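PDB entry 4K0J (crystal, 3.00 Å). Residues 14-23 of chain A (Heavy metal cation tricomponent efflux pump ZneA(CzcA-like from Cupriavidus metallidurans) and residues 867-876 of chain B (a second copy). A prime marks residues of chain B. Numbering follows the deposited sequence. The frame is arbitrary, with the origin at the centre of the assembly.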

# COMPACT_ATOMS: atom_id res chain seq x y z
N GLY A 14 -47.47 7.68 12.94
CA GLY A 14 -46.73 7.50 14.17
C GLY A 14 -45.39 6.83 13.93
O GLY A 14 -44.33 7.36 14.29
N ILE A 15 -45.44 5.66 13.29
CA ILE A 15 -44.26 4.86 13.00
C ILE A 15 -43.18 5.67 12.29
O ILE A 15 -42.06 5.79 12.79
CB ILE A 15 -44.61 3.64 12.13
CG1 ILE A 15 -45.98 3.08 12.53
CG2 ILE A 15 -43.52 2.58 12.20
CD1 ILE A 15 -46.40 1.86 11.75
N VAL A 16 -43.52 6.22 11.13
CA VAL A 16 -42.57 7.01 10.36
C VAL A 16 -42.08 8.22 11.15
O VAL A 16 -40.96 8.68 10.93
CB VAL A 16 -43.13 7.47 9.00
CG1 VAL A 16 -43.42 6.27 8.10
CG2 VAL A 16 -44.37 8.34 9.19
N ALA A 17 -42.91 8.73 12.06
CA ALA A 17 -42.46 9.82 12.91
C ALA A 17 -41.41 9.28 13.87
O ALA A 17 -40.34 9.87 14.03
CB ALA A 17 -43.62 10.44 13.67
N LEU A 18 -41.72 8.14 14.48
CA LEU A 18 -40.83 7.52 15.46
C LEU A 18 -39.44 7.27 14.88
O LEU A 18 -38.44 7.70 15.44
CB LEU A 18 -41.43 6.23 15.99
CG LEU A 18 -40.64 5.51 17.08
CD1 LEU A 18 -40.24 6.48 18.18
CD2 LEU A 18 -41.45 4.35 17.65
N VAL A 19 -39.38 6.57 13.74
CA VAL A 19 -38.10 6.32 13.09
C VAL A 19 -37.40 7.64 12.77
O VAL A 19 -36.18 7.75 12.89
CB VAL A 19 -38.24 5.44 11.82
CG1 VAL A 19 -39.10 6.11 10.77
CG2 VAL A 19 -36.87 5.12 11.25
N PHE A 20 -38.18 8.65 12.41
CA PHE A 20 -37.61 9.94 12.04
C PHE A 20 -36.97 10.59 13.25
O PHE A 20 -36.04 11.38 13.12
CB PHE A 20 -38.67 10.84 11.41
CG PHE A 20 -38.69 10.77 9.90
CD1 PHE A 20 -38.78 11.92 9.14
CD2 PHE A 20 -38.61 9.55 9.25
CE1 PHE A 20 -38.79 11.85 7.75
CE2 PHE A 20 -38.63 9.47 7.87
CZ PHE A 20 -38.72 10.63 7.12
N ALA A 21 -37.48 10.26 14.43
CA ALA A 21 -36.85 10.69 15.66
C ALA A 21 -35.54 9.91 15.81
O ALA A 21 -34.49 10.50 16.05
CB ALA A 21 -37.77 10.46 16.85
N MET A 22 -35.63 8.60 15.65
CA MET A 22 -34.47 7.72 15.83
C MET A 22 -33.37 8.10 14.86
O MET A 22 -32.21 8.26 15.25
CB MET A 22 -34.86 6.25 15.62
CG MET A 22 -36.03 5.79 16.48
SD MET A 22 -35.78 6.13 18.24
CE MET A 22 -34.38 5.06 18.60
N VAL A 23 -33.74 8.26 13.59
CA VAL A 23 -32.82 8.75 12.57
C VAL A 23 -32.19 10.05 13.04
O VAL A 23 -30.97 10.21 12.97
CB VAL A 23 -33.55 9.00 11.24
CG1 VAL A 23 -32.67 9.80 10.30
CG2 VAL A 23 -33.95 7.68 10.61
N LEU B 867 -32.37 -2.41 22.20
CA LEU B 867 -33.52 -2.38 23.10
C LEU B 867 -34.45 -1.21 22.78
O LEU B 867 -35.56 -1.13 23.29
CB LEU B 867 -33.07 -2.30 24.56
CG LEU B 867 -32.99 -3.62 25.34
CD1 LEU B 867 -34.37 -4.24 25.50
CD2 LEU B 867 -32.04 -4.61 24.67
N ALA B 868 -33.96 -0.30 21.94
CA ALA B 868 -34.79 0.78 21.42
C ALA B 868 -35.16 0.44 19.98
O ALA B 868 -36.20 0.88 19.48
CB ALA B 868 -34.05 2.10 21.48
N LEU B 869 -34.31 -0.34 19.33
CA LEU B 869 -34.55 -0.74 17.95
C LEU B 869 -35.69 -1.75 17.89
O LEU B 869 -36.55 -1.67 17.02
CB LEU B 869 -33.28 -1.35 17.34
CG LEU B 869 -33.14 -1.34 15.82
CD1 LEU B 869 -31.68 -1.48 15.44
CD2 LEU B 869 -33.96 -2.43 15.16
N MET B 870 -35.68 -2.70 18.83
CA MET B 870 -36.73 -3.70 18.90
C MET B 870 -38.04 -3.05 19.34
O MET B 870 -39.12 -3.47 18.93
CB MET B 870 -36.34 -4.81 19.88
CG MET B 870 -35.12 -5.61 19.45
SD MET B 870 -34.66 -6.88 20.64
CE MET B 870 -34.36 -5.88 22.10
N PHE B 871 -37.92 -2.03 20.18
CA PHE B 871 -39.07 -1.25 20.64
C PHE B 871 -39.85 -0.72 19.45
O PHE B 871 -41.06 -0.89 19.36
CB PHE B 871 -38.58 -0.09 21.51
CG PHE B 871 -39.64 0.52 22.39
CD1 PHE B 871 -39.31 1.54 23.27
CD2 PHE B 871 -40.95 0.08 22.34
CE1 PHE B 871 -40.28 2.11 24.08
CE2 PHE B 871 -41.92 0.64 23.15
CZ PHE B 871 -41.58 1.66 24.02
N VAL B 872 -39.13 -0.08 18.53
CA VAL B 872 -39.75 0.51 17.34
C VAL B 872 -40.19 -0.56 16.35
O VAL B 872 -41.29 -0.50 15.81
CB VAL B 872 -38.77 1.47 16.63
CG1 VAL B 872 -39.44 2.11 15.43
CG2 VAL B 872 -38.27 2.52 17.61
N LEU B 873 -39.31 -1.53 16.12
CA LEU B 873 -39.56 -2.61 15.17
C LEU B 873 -40.88 -3.31 15.50
O LEU B 873 -41.76 -3.42 14.65
CB LEU B 873 -38.41 -3.61 15.20
CG LEU B 873 -37.94 -4.22 13.88
CD1 LEU B 873 -36.64 -4.97 14.12
CD2 LEU B 873 -39.00 -5.15 13.30
N LEU B 874 -41.00 -3.77 16.74
CA LEU B 874 -42.22 -4.39 17.21
C LEU B 874 -43.37 -3.40 17.15
O LEU B 874 -43.45 -2.48 17.96
CB LEU B 874 -42.05 -4.91 18.63
CG LEU B 874 -41.66 -6.39 18.77
CD1 LEU B 874 -40.42 -6.71 17.95
CD2 LEU B 874 -41.45 -6.76 20.23
N PHE B 875 -44.25 -3.58 16.17
CA PHE B 875 -45.40 -2.70 15.99
C PHE B 875 -46.61 -3.46 15.48
O PHE B 875 -46.84 -3.56 14.27
CB PHE B 875 -45.05 -1.56 15.03
CG PHE B 875 -45.09 -0.20 15.67
CD1 PHE B 875 -44.15 0.17 16.61
CD2 PHE B 875 -46.08 0.71 15.32
CE1 PHE B 875 -44.19 1.41 17.20
CE2 PHE B 875 -46.12 1.96 15.90
CZ PHE B 875 -45.17 2.31 16.85
N GLY B 876 -47.39 -4.01 16.41
CA GLY B 876 -48.60 -4.74 16.07
C GLY B 876 -49.77 -3.80 15.90
O GLY B 876 -49.60 -2.59 15.89

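Residues 14-23 of chain A form an unbroken stretch of helix that runs past both ends of the segment, held by i to i+4 bonds such as Leu18 N to Gly14 O (2.7 Å) and Val23 N to Val19 O (2.6 Å). Its partner from the second copy is helical from Leu869′ to Leu873′; Leu874′ is the first residue to leave helical geometry, and the chain is extended through Phe875′. The two segments run in opposite senses: Leu18 lies nearest Val872′ (7.3 Å between CA and CA), and Met22 nearest Leu869′ (8.7 Å between CA and CA). With no hydrogen bond between the stretches and every contacting side chain apolar, the 319 Å² buried here is a matter of shape and van der Waals contact.

On chain A the contacting residues are Ile15, Leu18 and Met22, spaced three and four apart so that they line up along one side of the helix. Val872′ is the central bump facing this row. Its CB points toward chain A, and its CG2 enters the hollow between Leu18 and Met22, 3.7 Å from Leu18 CD2 and 4.1 Å from Met22 CG. Val872′ has more of its surface covered than any other residue in the pair of stretches, as befits a short branched side chain lodged between two longer ones.

One turn earlier in chain B, Ala868′ supplies a small, shallow surface. Met22, with all three chi angles in the m well, extends its thioether toward it, and its terminal CE comes to rest 4.1 Å from Ala868′ CB. The same flexible side chain thus touches Val872′ near its root and Ala868′ at its tip.

At the other end, the change of backbone direction after Leu873′ is accompanied by a change in the shape of the contact: a broad aromatic ring replaces the small helix-borne bumps. Phe875′ points toward chain A and spans Ile15 and Leu18. Ile15 CG1 approaches Phe875′ CE2 at 3.6 Å, while Ile15 CG2 lies over one face of the ring. Leu18 CD2 meets the ring obliquely, 4.0 Å from Phe875′ CE1. This methyl therefore sits between the aromatic ring and Val872′, linking the two parts of the chain B surface. Near the same end, Gly14 makes no contact with chain B; a CB placed on it would stand 5.0 Å from Phe875′ CE2, with room to spare.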